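PDB 2IG6: NimC/NimA family protein from Clostridium acetobutylicum, which binds flavin mononucleotide and probably works as an FMN-dependent oxidoreductase with a fold related to pyridoxamine 5'-phosphate oxidase. Local coordinates for residues R46-V51 with L58-N63; K70-N75 with G94-D99. One frame throughout, in Å; residues are numbered along the deposited sequence.

Interaction 1 of 2, residues R46-V51 with L58-N63; sequences RPFGAV and LYIVSN. With FMN (flavin mononucleotide), chain D.
Phe48 has its chi1 at -100°, away from the usual staggered values, and this swings its ring in under the flavin and beside Ile60 and Val61. The ring lies nearly parallel to the pyrimidine end of the isoalloxazine, with FMN N3 3.4 Å above the ring plane, over its centre. Phe48 CE2 comes obliquely to within 3.2 Å of Val61 O. That same carbonyl accepts the N-H of FMN N3 in an almost straight bond of 2.9 Å (168°). Ser62 OG, anti to its backbone N, is carried to FMN O2 and donates over 2.8 Å. On the other carbonyl, Gly49 N donates to FMN O4 at 3.1 Å. In this worked example both segments contribute to the flavin's polar edge, read jointly by backbone groups and a side-chain hydroxyl. A water takes the N-H of Val61 and lies within donating distance of Ala50 O and FMN O4, joining both segments to the cofactor. Beyond it the packing is apolar: Ala50 CB meets Val61 CG2 at 3.9 Å, and Val51 CG1 slants across Ile60 CG2. Arg46 grips the cofactor's other end, NH2 donating to FMN O1P; Lys66 NZ and Cys68 N also bond to FMN. Strand 42-48 pairs with strand 33-39, and strand 57-63 with strands 52-54 and 126-139. Cys68 of helix 67-74 touches Phe48 and Ser62, while helix 13-30 covers Val51 and Leu58.

Interaction 2 of 2, residues K70-N75 with G94-D99; sequences KQMIQN and GEVAND
Met72, a selenomethionine here, lies along one methyl of Val96 and crosses it at a slant. Its CB, CG and SE all come close to Val96 CG2, the nearest being SE at 3.9 Å, with CB at 4.0 Å from the same methyl. The rotamer explains this: chi1 of -73° and an extended chi2 lay CB, CG and SE beside the methyl, and the bend at chi3 (-74°) turns CE away from it. The valine's CB leaves the strand toward the helix, and CG2, the branch that lies between its own backbone N and carbonyl carbon, makes the contact. The second pair lies nearer the rim. Ile73 starts to one side of the strand, but the end of its chain comes nearer, and CD1 touches Asn98 CB at 4.0 Å, again obliquely. Asn98 meets it through CB, while its ND2 is hydrogen-bonded to Asp100 OD1. Around the buried pair, Val78 of strand 77-83 touches both Met72 and Val96, and Leu35 and Leu129 also pack on Met72. Just past the helix, Asn75 ND2 bonds to Asp41 O of the second subunit, and Val96 joins Pro76 through the backbone.

Polar linkage between the segments runs through a single water, which donates to Met72 O at 2.7 Å and to Val96 O at 2.8 Å. The two carbonyl oxygens subtend about 116° at the water oxygen, close to tetrahedral, so both protons are well used. Apolar packing of Met72 on Val96 is thus one of several such contacts between helix 67-74 and the sheet, and the water gives a proton to a carbonyl on each side, joining two acceptors that cannot bond to each other directly.

The two contacts come in series along the chain, and their centres lie 12 Å apart. Strand 57-63 is followed by helix 67-74, so the second contact opens a few residues after the first closes, and both reach the same antiparallel sheet. They also meet physically. Tyr59 OH lies 2.6 Å from Asp99 OD2, Arg46 NH2 lies 3.0 Å from Gln71 OE1, both probable hydrogen bonds, and Ile60 CD1 packs on Met72 SE. Interaction 1 supplies much of the flavin pocket, which Lys66, Cys68 and Arg91 of the second subunit help complete, whereas interaction 2 packs the later part of helix 67-74, whose Cys68 binds FMN, against the sheet. The cofactor site thus continues into the packing behind it.

Interaction 1 of 2, residues R46-V51 with L58-N63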
# COMPACT_ATOMS: atom_id res chain seq x y z
N ARG A 46 2.69 1.41 -4.38
CA ARG A 46 3.84 2.31 -4.34
C ARG A 46 3.49 3.53 -3.51
O ARG A 46 2.31 3.83 -3.35
CB ARG A 46 4.26 2.73 -5.76
CG ARG A 46 3.43 3.84 -6.39
CD ARG A 46 2.09 3.31 -6.85
NE ARG A 46 2.23 2.41 -7.99
CZ ARG A 46 1.31 1.55 -8.43
NH1 ARG A 46 0.15 1.39 -7.82
NH2 ARG A 46 1.54 0.87 -9.53
N PRO A 47 4.51 4.22 -2.96
CA PRO A 47 4.24 5.44 -2.21
C PRO A 47 3.81 6.60 -3.12
O PRO A 47 4.33 6.77 -4.23
CB PRO A 47 5.58 5.75 -1.54
CG PRO A 47 6.60 5.08 -2.34
CD PRO A 47 5.95 3.89 -2.98
N PHE A 48 2.80 7.34 -2.66
CA PHE A 48 2.35 8.59 -3.26
C PHE A 48 2.40 9.66 -2.16
O PHE A 48 2.44 9.35 -0.97
CB PHE A 48 0.91 8.45 -3.79
CG PHE A 48 0.80 8.22 -5.29
CD1 PHE A 48 1.66 7.37 -5.96
CD2 PHE A 48 -0.20 8.84 -6.02
CE1 PHE A 48 1.55 7.17 -7.33
CE2 PHE A 48 -0.34 8.61 -7.37
CZ PHE A 48 0.55 7.80 -8.04
N GLY A 49 2.39 10.93 -2.52
CA GLY A 49 2.57 11.94 -1.48
C GLY A 49 2.00 13.31 -1.72
O GLY A 49 2.32 14.22 -0.99
N ALA A 50 1.16 13.46 -2.73
CA ALA A 50 0.63 14.79 -3.06
C ALA A 50 -0.86 14.59 -3.14
O ALA A 50 -1.32 13.63 -3.75
CB ALA A 50 1.19 15.29 -4.38
N VAL A 51 -1.59 15.43 -2.44
CA VAL A 51 -3.04 15.47 -2.56
C VAL A 51 -3.46 16.91 -2.51
O VAL A 51 -2.81 17.75 -1.85
CB VAL A 51 -3.80 14.68 -1.43
CG1 VAL A 51 -3.64 13.21 -1.62
CG2 VAL A 51 -3.34 15.10 -0.04
N LEU A 58 -11.27 15.12 -4.40
CA LEU A 58 -9.95 14.77 -3.92
C LEU A 58 -9.08 14.30 -5.09
O LEU A 58 -9.41 13.31 -5.78
CB LEU A 58 -10.05 13.66 -2.87
CG LEU A 58 -8.72 13.14 -2.33
CD1 LEU A 58 -8.01 14.21 -1.51
CD2 LEU A 58 -8.90 11.86 -1.54
N TYR A 59 -7.97 15.01 -5.29
CA TYR A 59 -7.04 14.72 -6.39
C TYR A 59 -5.71 14.15 -5.90
O TYR A 59 -5.23 14.52 -4.82
CB TYR A 59 -6.72 16.00 -7.17
CG TYR A 59 -7.80 16.43 -8.13
CD1 TYR A 59 -8.91 17.13 -7.67
CD2 TYR A 59 -7.70 16.15 -9.50
CE1 TYR A 59 -9.90 17.54 -8.55
CE2 TYR A 59 -8.69 16.55 -10.37
CZ TYR A 59 -9.78 17.24 -9.89
OH TYR A 59 -10.76 17.68 -10.76
N ILE A 60 -5.16 13.26 -6.72
CA ILE A 60 -3.79 12.78 -6.64
C ILE A 60 -3.11 13.15 -7.95
O ILE A 60 -3.78 13.57 -8.90
CB ILE A 60 -3.74 11.26 -6.40
CG1 ILE A 60 -4.46 10.46 -7.50
CG2 ILE A 60 -4.35 10.97 -5.03
CD1 ILE A 60 -4.31 8.96 -7.44
N VAL A 61 -1.79 13.04 -8.01
CA VAL A 61 -1.07 13.41 -9.20
C VAL A 61 -0.20 12.25 -9.65
O VAL A 61 0.20 11.40 -8.84
CB VAL A 61 -0.22 14.72 -9.02
CG1 VAL A 61 -1.06 15.84 -8.42
CG2 VAL A 61 1.01 14.49 -8.18
N SER A 62 0.07 12.21 -10.94
CA SER A 62 1.02 11.27 -11.49
C SER A 62 1.55 11.79 -12.83
O SER A 62 1.55 12.98 -13.08
CB SER A 62 0.40 9.85 -11.62
OG SER A 62 1.42 8.86 -11.61
N ASN A 63 2.04 10.86 -13.62
CA ASN A 63 2.79 11.11 -14.85
C ASN A 63 2.24 10.10 -15.86
O ASN A 63 2.21 8.90 -15.57
CB ASN A 63 4.24 10.82 -14.44
CG ASN A 63 5.20 10.72 -15.55
OD1 ASN A 63 4.88 10.33 -16.66
ND2 ASN A 63 6.44 11.01 -15.23
N1 FMN D . 4.57 9.22 -7.87
C2 FMN D . 3.43 9.82 -8.39
O2 FMN D . 3.14 9.58 -9.55
N3 FMN D . 2.65 10.63 -7.59
C4 FMN D . 3.00 10.93 -6.29
O4 FMN D . 2.22 11.51 -5.54
C4A FMN D . 4.15 10.32 -5.76
N5 FMN D . 4.54 10.60 -4.46
C5A FMN D . 5.65 9.97 -3.94
C6 FMN D . 6.02 10.22 -2.62
C7 FMN D . 7.14 9.59 -2.09
C7M FMN D . 7.54 9.94 -0.69
C8 FMN D . 7.89 8.73 -2.89
C8M FMN D . 9.00 7.89 -2.31
C9 FMN D . 7.55 8.49 -4.20
C9A FMN D . 6.40 9.11 -4.74
N10 FMN D . 6.04 8.86 -6.05
C10 FMN D . 4.91 9.48 -6.56
C1' FMN D . 6.87 8.06 -7.01
C2' FMN D . 6.28 6.65 -7.18
O2' FMN D . 6.31 5.90 -5.96
C3' FMN D . 7.09 5.95 -8.26
O3' FMN D . 7.16 6.75 -9.45
C4' FMN D . 6.53 4.57 -8.59
O4' FMN D . 7.53 3.86 -9.27
C5' FMN D . 5.30 4.65 -9.50
O5' FMN D . 4.59 3.42 -9.58
P FMN D . 4.85 2.45 -10.84
O1P FMN D . 4.01 1.23 -10.73
O2P FMN D . 6.32 2.10 -10.81
O3P FMN D . 4.56 3.19 -12.12
O HOH W 1 -0.46 12.10 -5.67

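Interaction 2 of 2, residues K70-N75 with G94-D99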
# COMPACT_ATOMS: atom_id res chain seq x y z
N LYS A 70 -1.07 4.15 -16.19
CA LYS A 70 -1.68 3.29 -17.20
C LYS A 70 -2.60 2.26 -16.52
O LYS A 70 -3.68 1.93 -17.03
CB LYS A 70 -0.59 2.60 -18.02
CG LYS A 70 0.21 3.58 -18.87
CD LYS A 70 1.53 3.02 -19.39
CE LYS A 70 2.20 4.05 -20.31
NZ LYS A 70 3.54 3.62 -20.81
N GLN A 71 -2.19 1.78 -15.36
CA GLN A 71 -3.01 0.84 -14.58
C GLN A 71 -4.32 1.48 -14.15
O GLN A 71 -5.36 0.83 -14.18
CB GLN A 71 -2.23 0.31 -13.38
CG GLN A 71 -1.11 -0.65 -13.81
CD GLN A 71 -0.02 -0.81 -12.79
OE1 GLN A 71 -0.18 -0.49 -11.61
NE2 GLN A 71 1.13 -1.33 -13.25
N MSE A 72 -4.28 2.76 -13.77
CA MSE A 72 -5.49 3.46 -13.27
C MSE A 72 -6.46 3.75 -14.40
O MSE A 72 -7.67 3.84 -14.18
CB MSE A 72 -5.12 4.74 -12.55
CG MSE A 72 -4.49 4.48 -11.17
SE MSE A 72 -4.18 6.12 -10.20
CE MSE A 72 -2.77 6.80 -11.08
N ILE A 73 -5.92 3.92 -15.61
CA ILE A 73 -6.74 4.09 -16.82
C ILE A 73 -7.40 2.77 -17.18
O ILE A 73 -8.59 2.72 -17.46
CB ILE A 73 -5.92 4.63 -18.00
CG1 ILE A 73 -5.32 6.00 -17.66
CG2 ILE A 73 -6.77 4.71 -19.27
CD1 ILE A 73 -6.32 7.03 -17.13
N GLN A 74 -6.63 1.68 -17.13
CA GLN A 74 -7.12 0.37 -17.52
C GLN A 74 -8.13 -0.18 -16.50
O GLN A 74 -9.09 -0.85 -16.89
CB GLN A 74 -5.92 -0.58 -17.75
CG GLN A 74 -6.24 -2.05 -17.97
CD GLN A 74 -7.06 -2.29 -19.21
OE1 GLN A 74 -7.10 -1.46 -20.13
NE2 GLN A 74 -7.70 -3.46 -19.26
N ASN A 75 -7.92 0.12 -15.23
CA ASN A 75 -8.82 -0.30 -14.14
C ASN A 75 -8.89 0.82 -13.12
O ASN A 75 -7.93 1.03 -12.38
CB ASN A 75 -8.34 -1.59 -13.48
CG ASN A 75 -9.26 -2.07 -12.36
OD1 ASN A 75 -10.27 -1.43 -12.03
ND2 ASN A 75 -8.92 -3.22 -11.77
N GLY A 94 -11.86 3.28 -3.77
CA GLY A 94 -12.66 4.06 -4.71
C GLY A 94 -12.25 3.90 -6.15
O GLY A 94 -11.51 2.99 -6.51
N GLU A 95 -12.74 4.83 -6.97
CA GLU A 95 -12.40 4.88 -8.39
C GLU A 95 -11.85 6.25 -8.75
O GLU A 95 -12.29 7.27 -8.22
CB GLU A 95 -13.63 4.57 -9.23
CG GLU A 95 -14.02 3.12 -9.16
CD GLU A 95 -15.08 2.69 -10.17
OE1 GLU A 95 -15.43 3.46 -11.10
OE2 GLU A 95 -15.57 1.55 -10.02
N VAL A 96 -10.90 6.26 -9.66
CA VAL A 96 -10.28 7.52 -10.09
C VAL A 96 -10.55 7.77 -11.56
O VAL A 96 -10.74 6.82 -12.33
CB VAL A 96 -8.76 7.55 -9.76
CG1 VAL A 96 -8.54 7.46 -8.25
CG2 VAL A 96 -8.04 6.41 -10.45
N ALA A 97 -10.57 9.05 -11.92
CA ALA A 97 -10.70 9.49 -13.30
C ALA A 97 -9.60 10.51 -13.57
O ALA A 97 -9.34 11.38 -12.74
CB ALA A 97 -12.05 10.10 -13.52
N ASN A 98 -8.95 10.39 -14.71
CA ASN A 98 -8.02 11.39 -15.18
C ASN A 98 -8.76 12.68 -15.59
O ASN A 98 -9.73 12.61 -16.30
CB ASN A 98 -7.26 10.84 -16.38
CG ASN A 98 -6.22 11.79 -16.88
OD1 ASN A 98 -5.39 12.24 -16.11
ND2 ASN A 98 -6.33 12.18 -18.15
N ASP A 99 -8.28 13.83 -15.14
CA ASP A 99 -8.92 15.13 -15.46
C ASP A 99 -7.94 15.89 -16.37
O ASP A 99 -6.88 16.30 -15.94
CB ASP A 99 -9.20 15.90 -14.16
CG ASP A 99 -10.00 17.17 -14.37
OD1 ASP A 99 -10.08 17.66 -15.49
OD2 ASP A 99 -10.56 17.69 -13.38
O HOH W 2 -9.36 5.97 -14.57